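Local coordinates for 2-hydroxyisobutanoyl-CoA mutase large subunit (Aquincola tertiaricarbonis, PDB 4R3U), which catalyses, together with a small cobalamin-binding subunit, the interconversion of 2-hydroxyisobutanoyl-CoA and (3S)-3-hydroxybutanoyl-CoA, at residues N274-V279 with A321-E326. Residues are numbered along the deposited sequence; the frame is centred on the assembly and turned at random.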
ATOM      1  N   ASN A 274      20.467  -2.435  25.016  1.00 31.84           N
ATOM      2  CA  ASN A 274      19.570  -2.173  26.148  1.00 31.83           C
ATOM      3  C   ASN A 274      19.054  -3.475  26.759  1.00 38.47           C
ATOM      4  O   ASN A 274      19.053  -3.605  27.988  1.00 41.32           O
ATOM      5  CB  ASN A 274      18.420  -1.260  25.722  1.00 28.63           C
ATOM      6  CG  ASN A 274      18.835   0.193  25.575  1.00 40.75           C
ATOM      7  OD1 ASN A 274      19.902   0.616  26.045  1.00 32.63           O
ATOM      8  ND2 ASN A 274      17.966   1.016  24.994  1.00 23.86           N
ATOM      9  N   LEU A 275      18.687  -4.462  25.908  1.00 32.17           N
ATOM     10  CA  LEU A 275      18.244  -5.781  26.360  1.00 31.57           C
ATOM     11  C   LEU A 275      19.313  -6.431  27.256  1.00 36.35           C
ATOM     12  O   LEU A 275      18.987  -6.891  28.353  1.00 40.02           O
ATOM     13  CB  LEU A 275      17.905  -6.714  25.170  1.00 30.28           C
ATOM     14  CG  LEU A 275      17.894  -8.226  25.488  1.00 33.50           C
ATOM     15  CD1 LEU A 275      16.611  -8.652  26.188  1.00 31.59           C
ATOM     16  CD2 LEU A 275      18.154  -9.033  24.263  1.00 34.00           C
ATOM     17  N   ILE A 276      20.566  -6.462  26.791  1.00 29.11           N
ATOM     18  CA  ILE A 276      21.680  -7.058  27.524  1.00 29.38           C
ATOM     19  C   ILE A 276      21.812  -6.464  28.942  1.00 35.36           C
ATOM     20  O   ILE A 276      21.886  -7.218  29.912  1.00 35.51           O
ATOM     21  CB  ILE A 276      22.983  -7.003  26.683  1.00 30.83           C
ATOM     22  CG1 ILE A 276      22.907  -8.022  25.527  1.00 28.29           C
ATOM     23  CG2 ILE A 276      24.263  -7.196  27.585  1.00 31.62           C
ATOM     24  CD1 ILE A 276      23.722  -7.632  24.283  1.00 24.92           C
ATOM     25  N   THR A 277      21.750  -5.124  29.051  1.00 33.64           N
ATOM     26  CA  THR A 277      21.828  -4.382  30.313  1.00 33.98           C
ATOM     27  C   THR A 277      20.728  -4.847  31.272  1.00 39.93           C
ATOM     28  O   THR A 277      21.021  -5.139  32.434  1.00 44.15           O
ATOM     29  CB  THR A 277      21.780  -2.885  30.021  1.00 38.81           C
ATOM     30  OG1 THR A 277      22.683  -2.609  28.960  1.00 42.13           O
ATOM     31  CG2 THR A 277      22.121  -2.028  31.222  1.00 37.21           C
ATOM     32  N   TYR A 278      19.486  -4.951  30.770  1.00 34.59           N
ATOM     33  CA  TYR A 278      18.292  -5.367  31.510  1.00 33.43           C
ATOM     34  C   TYR A 278      18.376  -6.788  32.028  1.00 37.53           C
ATOM     35  O   TYR A 278      18.081  -7.015  33.203  1.00 39.89           O
ATOM     36  CB  TYR A 278      17.014  -5.154  30.658  1.00 33.20           C
ATOM     37  CG  TYR A 278      16.596  -3.701  30.461  1.00 32.04           C
ATOM     38  CD1 TYR A 278      16.614  -2.794  31.525  1.00 34.29           C
ATOM     39  CD2 TYR A 278      16.098  -3.257  29.236  1.00 30.52           C
ATOM     40  CE1 TYR A 278      16.202  -1.473  31.360  1.00 33.91           C
ATOM     41  CE2 TYR A 278      15.694  -1.932  29.053  1.00 29.71           C
ATOM     42  CZ  TYR A 278      15.723  -1.050  30.127  1.00 37.12           C
ATOM     43  OH  TYR A 278      15.312   0.257  29.996  1.00 35.58           O
ATOM     44  N   VAL A 279      18.799  -7.733  31.179  1.00 32.94           N
ATOM     45  CA  VAL A 279      18.938  -9.148  31.527  1.00 33.98           C
ATOM     46  C   VAL A 279      19.964  -9.328  32.633  1.00 38.84           C
ATOM     47  O   VAL A 279      19.724 -10.094  33.582  1.00 39.50           O
ATOM     48  CB  VAL A 279      19.246 -10.041  30.294  1.00 37.98           C
ATOM     49  CG1 VAL A 279      19.409 -11.512  30.704  1.00 39.04           C
ATOM     50  CG2 VAL A 279      18.158  -9.903  29.238  1.00 35.86           C
ATOM     51  N   ALA A 321      17.734 -14.566  19.532  1.00 33.56           N
ATOM     52  CA  ALA A 321      17.797 -15.999  19.846  1.00 34.41           C
ATOM     53  C   ALA A 321      19.213 -16.402  20.266  1.00 38.67           C
ATOM     54  O   ALA A 321      19.382 -17.010  21.336  1.00 37.30           O
ATOM     55  CB  ALA A 321      17.359 -16.822  18.659  1.00 34.64           C
ATOM     56  N   LYS A 322      20.227 -16.001  19.442  1.00 33.51           N
ATOM     57  CA  LYS A 322      21.636 -16.310  19.658  1.00 33.47           C
ATOM     58  C   LYS A 322      22.170 -15.758  20.973  1.00 36.54           C
ATOM     59  O   LYS A 322      22.891 -16.467  21.665  1.00 35.47           O
ATOM     60  CB  LYS A 322      22.488 -15.884  18.449  1.00 34.34           C
ATOM     61  CG  LYS A 322      22.260 -16.774  17.239  1.00 36.95           C
ATOM     62  CD  LYS A 322      22.956 -16.297  15.971  1.00 39.17           C
ATOM     63  CE  LYS A 322      22.862 -17.376  14.911  1.00 32.68           C
ATOM     64  NZ  LYS A 322      23.699 -17.075  13.721  1.00 40.86           N
ATOM     65  N   ILE A 323      21.779 -14.515  21.328  1.00 33.55           N
ATOM     66  CA  ILE A 323      22.199 -13.814  22.557  1.00 32.61           C
ATOM     67  C   ILE A 323      21.661 -14.547  23.784  1.00 36.45           C
ATOM     68  O   ILE A 323      22.426 -14.865  24.691  1.00 36.85           O
ATOM     69  CB  ILE A 323      21.766 -12.316  22.526  1.00 33.67           C
ATOM     70  CG1 ILE A 323      22.551 -11.514  21.455  1.00 33.64           C
ATOM     71  CG2 ILE A 323      21.890 -11.656  23.894  1.00 33.66           C
ATOM     72  CD1 ILE A 323      21.841 -10.113  21.064  1.00 33.29           C
ATOM     73  N   MET A 324      20.346 -14.814  23.799  1.00 33.17           N
ATOM     74  CA  MET A 324      19.645 -15.500  24.885  1.00 33.76           C
ATOM     75  C   MET A 324      20.177 -16.913  25.136  1.00 37.99           C
ATOM     76  O   MET A 324      20.477 -17.254  26.288  1.00 38.75           O
ATOM     77  CB  MET A 324      18.120 -15.472  24.646  1.00 35.49           C
ATOM     78  CG  MET A 324      17.534 -14.053  24.600  1.00 37.84           C
ATOM     79  SD  MET A 324      18.062 -12.899  25.924  1.00 42.43           S
ATOM     80  CE  MET A 324      17.066 -13.429  27.205  1.00 39.33           C
ATOM     81  N   LYS A 325      20.389 -17.692  24.060  1.00 34.35           N
ATOM     82  CA  LYS A 325      20.941 -19.036  24.148  1.00 36.45           C
ATOM     83  C   LYS A 325      22.416 -19.030  24.498  1.00 41.67           C
ATOM     84  O   LYS A 325      22.798 -19.641  25.497  1.00 42.54           O
ATOM     85  CB  LYS A 325      20.713 -19.837  22.845  1.00 39.86           C
ATOM     86  CG  LYS A 325      21.045 -21.328  22.998  1.00 49.31           C
ATOM     87  CD  LYS A 325      21.365 -22.009  21.674  1.00 55.89           C
ATOM     88  CE  LYS A 325      21.029 -23.465  21.743  1.00 66.23           C
ATOM     89  NZ  LYS A 325      20.825 -24.040  20.389  1.00 74.34           N
ATOM     90  N   GLU A 326      23.253 -18.385  23.651  1.00 37.78           N
ATOM     91  CA  GLU A 326      24.708 -18.396  23.802  1.00 38.28           C
ATOM     92  C   GLU A 326      25.265 -17.551  24.911  1.00 46.09           C
ATOM     93  O   GLU A 326      26.135 -18.033  25.648  1.00 48.76           O
ATOM     94  CB  GLU A 326      25.436 -18.139  22.473  1.00 38.97           C
ATOM     95  CG  GLU A 326      25.096 -19.120  21.350  1.00 47.75           C
ATOM     96  CD  GLU A 326      25.384 -20.609  21.492  1.00 66.32           C
ATOM     97  OE1 GLU A 326      26.394 -20.973  22.141  1.00 63.07           O
ATOM     98  OE2 GLU A 326      24.641 -21.410  20.878  1.00 62.44           O
TER
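Two outer helices of the TIM-barrel domain, 264-283 and 306-327, pack side by side here through a small apolar seam of Leu-275, Ile-276 and Val-279 against Ile-323 and Met-324. The segments run nearly parallel, crossing at -25° with their axes 11.8 Å apart; the gap is filled by side chains, and since all five are apolar, no hydrogen bond spans it. The side chains of Ile-276 and Ile-323 meet nearly at right angles, CG1 of Ile-276 lying 4.1 Å from CG2 of Ile-323. With CG1 of Ile-323 beside its backbone N (chi1 -68°), the CG2 methyl is left anti to that N and reaches toward the partner helix. Met-324 folds its thioether over to serve two residues one helical turn apart: SD lies 4.2 Å from CD2 of Leu-275, and the terminal CE lies 4.2 Å from CG2 of Val-279. The two helices bracket strand 298-302 in the chain, as successive helices of a beta/alpha barrel do. Phe-328 touches both Val-279 and Ile-323, while Leu-437 of helix 420-442 touches both isoleucines. On the barrel side, Leu-275 rests on Ile-252 of strand 252-253, and Met-324 meets Ala-293 in the loop leading to strand 298-302.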